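Local coordinates for uncharacterized protein (Pseudomonas aeruginosa UCBPP-PA14, PDB 3FD9) that acts as the antiactivator ExsD, restraining the type III secretion regulon by disrupting self-association and DNA binding of the activator ExsA, at the interface of chains A and B. Residues are numbered along the deposited sequence; one frame, centred on the assembly and turned at random. Chains: chain A/B, Uncharacterized protein.

Contact 1: the interface of chains A and B. Residues chain A 100, 105, 108, 193, 197; chain B 35, 38-39.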
# COMPACT_ATOMS: atom_id res chain seq x y z
N ILE A 100 -16.76 15.56 -0.05
CA ILE A 100 -15.52 16.08 -0.63
C ILE A 100 -15.05 15.26 -1.81
O ILE A 100 -14.63 15.80 -2.83
CB ILE A 100 -14.39 16.09 0.42
CG1 ILE A 100 -14.66 17.13 1.50
CG2 ILE A 100 -13.06 16.35 -0.25
CD1 ILE A 100 -13.78 16.97 2.73
N LEU A 105 -14.29 18.01 -4.80
CA LEU A 105 -13.05 17.83 -5.54
C LEU A 105 -13.25 17.61 -7.05
O LEU A 105 -12.59 18.25 -7.87
CB LEU A 105 -12.21 16.70 -4.94
CG LEU A 105 -11.56 17.01 -3.60
CD1 LEU A 105 -10.56 15.93 -3.27
CD2 LEU A 105 -10.88 18.37 -3.61
N TYR A 108 -14.54 20.86 -8.52
CA TYR A 108 -13.52 21.90 -8.59
C TYR A 108 -12.56 21.65 -9.74
O TYR A 108 -12.10 22.58 -10.38
CB TYR A 108 -12.74 22.01 -7.28
CG TYR A 108 -11.78 23.17 -7.29
CD1 TYR A 108 -12.13 24.40 -6.72
CD2 TYR A 108 -10.53 23.06 -7.89
CE1 TYR A 108 -11.25 25.47 -6.73
CE2 TYR A 108 -9.65 24.12 -7.91
CZ TYR A 108 -10.02 25.33 -7.33
OH TYR A 108 -9.14 26.38 -7.35
N TRP A 193 -12.68 29.42 -1.44
CA TRP A 193 -12.58 27.97 -1.61
C TRP A 193 -11.82 27.36 -0.44
O TRP A 193 -12.26 26.37 0.12
CB TRP A 193 -11.91 27.62 -2.95
CG TRP A 193 -11.40 26.21 -3.07
CD1 TRP A 193 -10.10 25.81 -3.08
CD2 TRP A 193 -12.18 25.02 -3.25
NE1 TRP A 193 -10.01 24.45 -3.24
CE2 TRP A 193 -11.28 23.94 -3.34
CE3 TRP A 193 -13.55 24.76 -3.33
CZ2 TRP A 193 -11.70 22.63 -3.51
CZ3 TRP A 193 -13.97 23.47 -3.50
CH2 TRP A 193 -13.05 22.41 -3.59
N MSE A 197 -13.41 24.96 2.71
CA MSE A 197 -12.94 23.60 2.93
C MSE A 197 -12.55 23.38 4.38
O MSE A 197 -12.81 22.32 4.95
CB MSE A 197 -11.77 23.28 2.00
CG MSE A 197 -11.27 21.85 2.10
SE MSE A 197 -12.61 20.50 1.59
CE MSE A 197 -13.02 21.08 -0.24
N LEU B 35 -6.58 15.26 -1.90
CA LEU B 35 -7.05 16.43 -1.18
C LEU B 35 -5.91 17.40 -0.90
O LEU B 35 -6.04 18.59 -1.13
CB LEU B 35 -7.71 16.00 0.13
CG LEU B 35 -8.16 17.11 1.08
CD1 LEU B 35 -9.16 18.04 0.39
CD2 LEU B 35 -8.73 16.51 2.36
N ARG B 38 -4.67 19.35 -3.90
CA ARG B 38 -5.62 20.35 -4.36
C ARG B 38 -5.72 21.55 -3.42
O ARG B 38 -6.03 22.66 -3.84
CB ARG B 38 -7.00 19.72 -4.55
CG ARG B 38 -8.11 20.72 -4.75
CD ARG B 38 -7.89 21.52 -6.02
NE ARG B 38 -8.25 20.76 -7.21
CZ ARG B 38 -7.74 20.98 -8.42
NH1 ARG B 38 -6.84 21.93 -8.59
NH2 ARG B 38 -8.12 20.23 -9.45
N MSE B 39 -5.47 21.32 -2.13
CA MSE B 39 -5.60 22.39 -1.14
C MSE B 39 -4.31 23.18 -0.93
O MSE B 39 -4.35 24.39 -0.71
CB MSE B 39 -6.10 21.84 0.20
CG MSE B 39 -7.49 21.26 0.13
SE MSE B 39 -8.83 22.44 -0.71
CE MSE B 39 -10.02 21.05 -1.34
O HOH W 1 -9.94 18.76 -7.58
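Helix 30-39 of chain B lays its C-terminal turn into a groove between helices 96-115 and 193-203 of chain A, and B:Met39 and B:Arg38 carry the contact. B:Met39, a selenomethionine, points its tip into an apolar pocket lined by A:Leu105, A:Trp193 and A:Met197. With CG anti to the carbonyl carbon and a bend at chi2, the tip turns in toward A:Trp193 and A:Met197. The selenium comes up to the indole nitrogen, with SE of B:Met39 3.4 Å from NE1 of A:Trp193. The methyl is modelled too close to A:Trp193 and A:Met197 for those spacings to mean much. Both of these side chains cross B:Met39 at about a right angle. On the helix 96-115 side, CD2 of A:Leu105 also packs against the B:Met39 methyl, whose exact placement is uncertain.

B:Arg38 leaves the same turn toward A:Tyr108. Bends at chi2 and chi3 bring its guanidinium beside the phenol ring. The ring and guanidinium planes are 49° apart, so this is not a parallel stack. The ring meets one guanidinium face with its rim, CD2 of A:Tyr108 being 3.5 Å from CZ of B:Arg38. A:Tyr108 is backed in turn by A:Trp193, with CD1 of the phenol over the centre of the indole.

One water lies at the guanidinium edge, in its plane. It is 2.6 Å from NE of B:Arg38, with a fairly straight N-H approach (158°), and 3.0 Å from NH2 of B:Arg38 at a more bent one. The same water is 2.7 Å from the backbone O of A:Leu105, so it bridges the chains. One turn earlier, CA of B:Leu35 lies 4.1 Å from CD1 of A:Leu105.

The patch thus joins two copies of ExsD mainly by apolar packing, in a pairing that may belong to the crystal.

Contact 2: the interface of chains A and B. Residues chain A 142, 145-146, 149-150; chain B 132, 136, 160, 164.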
# COMPACT_ATOMS: atom_id res chain seq x y z
N PHE A 142 21.40 3.15 -9.36
CA PHE A 142 21.79 1.85 -9.90
C PHE A 142 23.21 1.90 -10.44
O PHE A 142 24.05 1.09 -10.05
CB PHE A 142 20.82 1.43 -11.01
CG PHE A 142 21.20 0.15 -11.69
CD1 PHE A 142 20.61 -1.05 -11.32
CD2 PHE A 142 22.16 0.13 -12.70
CE1 PHE A 142 20.97 -2.24 -11.95
CE2 PHE A 142 22.51 -1.05 -13.32
CZ PHE A 142 21.92 -2.23 -12.95
N ARG A 145 26.13 2.11 -7.99
CA ARG A 145 26.53 0.85 -7.40
C ARG A 145 27.35 0.04 -8.39
O ARG A 145 28.05 -0.90 -8.01
CB ARG A 145 25.30 0.05 -6.98
CG ARG A 145 24.43 0.76 -5.95
CD ARG A 145 25.06 0.71 -4.57
NE ARG A 145 24.28 1.45 -3.59
CZ ARG A 145 24.57 1.51 -2.30
NH1 ARG A 145 25.63 0.86 -1.83
NH2 ARG A 145 23.81 2.22 -1.48
N VAL A 146 27.26 0.40 -9.66
CA VAL A 146 28.01 -0.28 -10.70
C VAL A 146 29.31 0.47 -10.99
O VAL A 146 30.32 -0.13 -11.34
CB VAL A 146 27.19 -0.41 -12.00
CG1 VAL A 146 28.05 -0.96 -13.13
CG2 VAL A 146 25.97 -1.29 -11.77
N LEU A 149 32.52 -1.22 -9.79
CA LEU A 149 33.03 -2.41 -10.45
C LEU A 149 33.25 -2.16 -11.94
O LEU A 149 34.22 -2.64 -12.52
CB LEU A 149 32.06 -3.58 -10.24
CG LEU A 149 32.59 -4.99 -10.51
CD1 LEU A 149 33.97 -5.18 -9.90
CD2 LEU A 149 31.61 -6.02 -9.96
N GLU A 150 32.35 -1.40 -12.54
CA GLU A 150 32.48 -0.98 -13.93
C GLU A 150 32.70 0.53 -13.99
O GLU A 150 31.78 1.27 -14.33
CB GLU A 150 31.24 -1.36 -14.74
CG GLU A 150 30.97 -2.85 -14.83
CD GLU A 150 29.70 -3.17 -15.60
OE1 GLU A 150 29.10 -2.24 -16.18
OE2 GLU A 150 29.30 -4.36 -15.63
N GLN B 132 18.88 -2.77 -4.10
CA GLN B 132 19.83 -2.70 -5.20
C GLN B 132 20.09 -4.09 -5.76
O GLN B 132 20.46 -4.24 -6.92
CB GLN B 132 21.14 -2.06 -4.73
CG GLN B 132 21.86 -1.25 -5.79
CD GLN B 132 22.62 -2.12 -6.79
OE1 GLN B 132 23.06 -3.22 -6.46
NE2 GLN B 132 22.78 -1.61 -8.01
N LEU B 136 19.06 -5.81 -9.64
CA LEU B 136 20.05 -6.67 -10.28
C LEU B 136 19.46 -8.00 -10.74
O LEU B 136 19.89 -8.55 -11.76
CB LEU B 136 21.25 -6.92 -9.34
CG LEU B 136 22.47 -6.01 -9.52
CD1 LEU B 136 22.06 -4.57 -9.76
CD2 LEU B 136 23.39 -6.11 -8.31
N ARG B 160 28.32 -8.97 -17.05
CA ARG B 160 28.49 -7.66 -16.44
C ARG B 160 27.76 -7.55 -15.11
O ARG B 160 28.36 -7.18 -14.10
CB ARG B 160 28.00 -6.57 -17.40
CG ARG B 160 28.85 -6.40 -18.66
CD ARG B 160 30.15 -5.67 -18.36
NE ARG B 160 30.94 -5.41 -19.57
CZ ARG B 160 32.09 -6.01 -19.86
NH1 ARG B 160 32.60 -6.91 -19.03
NH2 ARG B 160 32.73 -5.71 -20.98
N CYS B 164 28.34 -7.74 -10.45
CA CYS B 164 27.77 -6.76 -9.52
C CYS B 164 27.07 -7.39 -8.33
O CYS B 164 27.30 -7.01 -7.19
CB CYS B 164 26.81 -5.82 -10.26
SG CYS B 164 27.60 -4.81 -11.52
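A:Arg145, near the C-terminal end of helix 119-147, lays the aliphatic start of its side chain across B:Gln132 of chain B's helix 119-145. Its CB faces the amide end, 3.2 Å from NE2 of B:Gln132. CG comes next, 3.3 Å from CG of B:Gln132. The chain bends there (chi2 -76°), and CD moves away, 3.9 Å from CG of B:Gln132. From CD outward the chain is extended, and the guanidinium runs on past the glutamine. The contact is therefore made by the methylenes and not by the charged tip. The guanidinium and amide planes are 38° apart.

One turn back, A:Phe142 meets B:Leu136. CD1 of B:Leu136 sits above the ring plane and beyond the rim, 3.4 Å from CE1 of A:Phe142. The two side chains cross obliquely.

A:Val146 and A:Leu149 close over B:Cys164 of helix 151-189. CG2 of A:Val146 is 3.9 Å from SG of B:Cys164. CD2 of A:Leu149 rests by the cysteine backbone, 3.9 Å from CA of B:Cys164. The thiol may also give a weak hydrogen bond to the backbone O of B:Arg160.

At the far end A:Glu150 reaches over B:Arg160. Its carboxylate carbon CD lies 3.7 Å from the CD methylene of B:Arg160. The charged groups are not paired: OE2 of A:Glu150 and NE of B:Arg160 are 4.4 Å apart, with carboxylate and guanidinium planes 76° apart. The opposite charges could still attract weakly at that range.

In chain A the patch spans the last turns of helix 119-147 and the loop after it. In chain B it is the side of a long helical hairpin, touched on both helices 119-145 and 151-189. The hairpin end of one copy thus abuts the hairpin flank of the other.

Contact 1 and contact 2 lie about 45 Å apart in the same interface of chains A and B. They share no residue and no helix. Contact 1 draws on helix 30-39 of chain B, whereas contact 2 uses its two long hairpin helices. On the chain A side, helices 96-115 and 193-203 serve contact 1, and the end of helix 119-147 serves contact 2. The whole interface is not an exact two-fold, so the two copies offer different surfaces. Two separate patches would limit rocking of one copy on the other, though the structure alone does not show whether this pairing occurs in the cell.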